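Local coordinates for putative curved DNA-binding protein (PDB 4IPA) that probably acts in ribosome biogenesis as a thermophilic Arx1 of the peptidase M24 family, and may bind DNA, at residues Y127-I135 / R358-D366. Residues are numbered along the deposited sequence; the frame is centred on the assembly and turned at random.
Sequences YGTIVCDTI and RIGGPPAWD
A single side-chain hydrogen bond joins two segments that run almost parallel: Trp365 NE1 donates to Asp133 OD1 at 2.9 Å, the only hydrogen bond between 127-135 and 358-366. The setting is the methionine aminopeptidase-like fold of the M24 family, where strand 127-136 borders a three-stranded antiparallel sheet and 358-366 runs off the end of 355-360, an edge strand of a five-stranded one, just past a classic beta bulge in which Ile359 and Gly360 both face Thr348. The N-H meets the syn lone pair of OD1 at 154°, and the oxygen lies near the indole plane, at the ring edge, with carboxylate and ring turned 31° apart. With CG anti to the backbone N (chi1 -165°), the Asp133 carboxylate swings to the side of the strand where the indole edge lies. Two prolines pack on the same side chain: Pro363 CD lies 3.4 Å from OD2, and Pro362 CB lies 3.6 Å from Asp133 CB. An alanine in place of Trp365 would probably leave Asp133 OD1 without its indole N-H and open a gap beside Phe154 and Tyr158 of helix 148-167, which the ring also touches. Thr129 turns its OG1 to Ser36 OG and its CG2 methyl toward Ile359. Gly360, lacking a side chain, meets Val131 through its backbone, while Gly361 N bonds to Glu37 OE2. Val131 lays its CG1 methyl against this glycine backbone, 3.5 Å from Gly361 N.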
# COMPACT_ATOMS: atom_id res chain seq x y z
N TYR A 127 -1.54 9.04 -13.33
CA TYR A 127 -0.55 8.02 -12.99
C TYR A 127 -0.12 8.16 -11.53
O TYR A 127 0.60 9.09 -11.15
CB TYR A 127 0.65 8.06 -13.96
CG TYR A 127 0.20 7.92 -15.42
CD1 TYR A 127 -0.31 6.72 -15.89
CD2 TYR A 127 0.22 9.01 -16.28
CE1 TYR A 127 -0.74 6.58 -17.20
CE2 TYR A 127 -0.22 8.89 -17.61
CZ TYR A 127 -0.70 7.68 -18.05
OH TYR A 127 -1.15 7.54 -19.35
N GLY A 128 -0.58 7.22 -10.71
CA GLY A 128 -0.37 7.30 -9.28
C GLY A 128 0.66 6.34 -8.71
O GLY A 128 0.87 5.24 -9.24
N THR A 129 1.32 6.78 -7.65
CA THR A 129 2.20 5.91 -6.89
C THR A 129 1.68 5.89 -5.47
O THR A 129 1.46 6.94 -4.88
CB THR A 129 3.64 6.46 -6.83
OG1 THR A 129 3.60 7.77 -6.26
CG2 THR A 129 4.24 6.56 -8.24
N ILE A 130 1.46 4.70 -4.92
CA ILE A 130 1.08 4.56 -3.53
C ILE A 130 2.25 3.91 -2.78
O ILE A 130 2.88 2.98 -3.29
CB ILE A 130 -0.22 3.73 -3.38
CG1 ILE A 130 -1.35 4.36 -4.20
CG2 ILE A 130 -0.63 3.62 -1.90
CD1 ILE A 130 -2.67 3.60 -4.14
N VAL A 131 2.57 4.43 -1.59
CA VAL A 131 3.65 3.89 -0.78
C VAL A 131 3.15 3.60 0.63
O VAL A 131 2.27 4.29 1.13
CB VAL A 131 4.86 4.87 -0.65
CG1 VAL A 131 5.48 5.17 -2.00
CG2 VAL A 131 4.45 6.17 0.02
N CYS A 132 3.72 2.58 1.26
CA CYS A 132 3.43 2.29 2.66
C CYS A 132 4.70 1.79 3.33
O CYS A 132 5.30 0.81 2.87
CB CYS A 132 2.32 1.24 2.82
SG CYS A 132 1.94 0.79 4.58
N ASP A 133 5.09 2.47 4.41
CA ASP A 133 6.18 2.03 5.28
C ASP A 133 5.55 1.69 6.63
O ASP A 133 4.50 2.23 7.00
CB ASP A 133 7.22 3.16 5.44
CG ASP A 133 8.57 2.68 6.03
OD1 ASP A 133 8.79 1.45 6.12
OD2 ASP A 133 9.42 3.54 6.38
N THR A 134 6.17 0.78 7.36
CA THR A 134 5.84 0.59 8.76
C THR A 134 7.03 1.02 9.61
O THR A 134 8.16 0.57 9.40
CB THR A 134 5.45 -0.86 9.06
OG1 THR A 134 4.29 -1.21 8.30
CG2 THR A 134 5.14 -1.03 10.56
N ILE A 135 6.79 1.90 10.57
CA ILE A 135 7.84 2.36 11.46
C ILE A 135 7.46 2.06 12.91
O ILE A 135 6.29 1.79 13.21
CB ILE A 135 8.07 3.86 11.33
CG1 ILE A 135 6.80 4.62 11.73
CG2 ILE A 135 8.53 4.23 9.90
CD1 ILE A 135 7.04 6.05 11.98
N ARG A 358 11.77 -0.11 -8.55
CA ARG A 358 10.91 0.47 -7.52
C ARG A 358 10.76 1.96 -7.78
O ARG A 358 11.61 2.75 -7.37
CB ARG A 358 11.48 0.23 -6.11
CG ARG A 358 11.87 -1.21 -5.82
CD ARG A 358 12.33 -1.43 -4.35
NE ARG A 358 13.25 -2.56 -4.26
CZ ARG A 358 13.20 -3.53 -3.35
NH1 ARG A 358 12.26 -3.52 -2.41
NH2 ARG A 358 14.10 -4.51 -3.36
N ILE A 359 9.70 2.36 -8.47
CA ILE A 359 9.50 3.76 -8.78
C ILE A 359 9.33 4.54 -7.48
O ILE A 359 9.93 5.60 -7.28
CB ILE A 359 8.22 3.97 -9.61
CG1 ILE A 359 8.15 2.96 -10.75
CG2 ILE A 359 8.13 5.40 -10.12
CD1 ILE A 359 6.81 2.98 -11.48
N GLY A 360 8.50 3.99 -6.60
CA GLY A 360 8.13 4.66 -5.37
C GLY A 360 7.80 3.66 -4.27
O GLY A 360 6.98 2.75 -4.45
N GLY A 361 8.45 3.83 -3.14
CA GLY A 361 8.21 2.95 -2.03
C GLY A 361 8.88 3.49 -0.80
O GLY A 361 9.46 4.57 -0.82
N PRO A 362 8.80 2.71 0.28
CA PRO A 362 9.40 3.01 1.59
C PRO A 362 10.91 2.95 1.50
O PRO A 362 11.46 2.29 0.61
CB PRO A 362 8.88 1.87 2.47
CG PRO A 362 8.69 0.72 1.49
CD PRO A 362 8.15 1.39 0.25
N PRO A 363 11.59 3.66 2.42
CA PRO A 363 13.06 3.68 2.46
C PRO A 363 13.55 2.33 2.93
O PRO A 363 12.96 1.76 3.83
CB PRO A 363 13.37 4.76 3.51
CG PRO A 363 12.17 4.78 4.40
CD PRO A 363 11.00 4.49 3.48
N ALA A 364 14.62 1.84 2.32
CA ALA A 364 15.21 0.56 2.69
C ALA A 364 15.40 0.46 4.21
O ALA A 364 15.77 1.43 4.86
CB ALA A 364 16.55 0.39 1.98
N TRP A 365 15.12 -0.71 4.77
CA TRP A 365 15.33 -0.92 6.19
C TRP A 365 16.75 -1.35 6.47
O TRP A 365 17.31 -2.19 5.77
CB TRP A 365 14.37 -1.98 6.73
CG TRP A 365 12.95 -1.54 6.79
CD1 TRP A 365 12.47 -0.28 6.56
CD2 TRP A 365 11.82 -2.36 7.08
NE1 TRP A 365 11.10 -0.27 6.70
CE2 TRP A 365 10.68 -1.53 7.03
CE3 TRP A 365 11.65 -3.71 7.39
CZ2 TRP A 365 9.39 -2.02 7.27
CZ3 TRP A 365 10.38 -4.19 7.63
CH2 TRP A 365 9.26 -3.34 7.56
N ASP A 366 17.34 -0.77 7.51
CA ASP A 366 18.64 -1.20 7.99
C ASP A 366 18.43 -2.50 8.77
O ASP A 366 17.90 -2.48 9.88
CB ASP A 366 19.23 -0.12 8.88
CG ASP A 366 20.56 -0.53 9.49
OD1 ASP A 366 21.16 -1.53 9.03
OD2 ASP A 366 20.98 0.15 10.44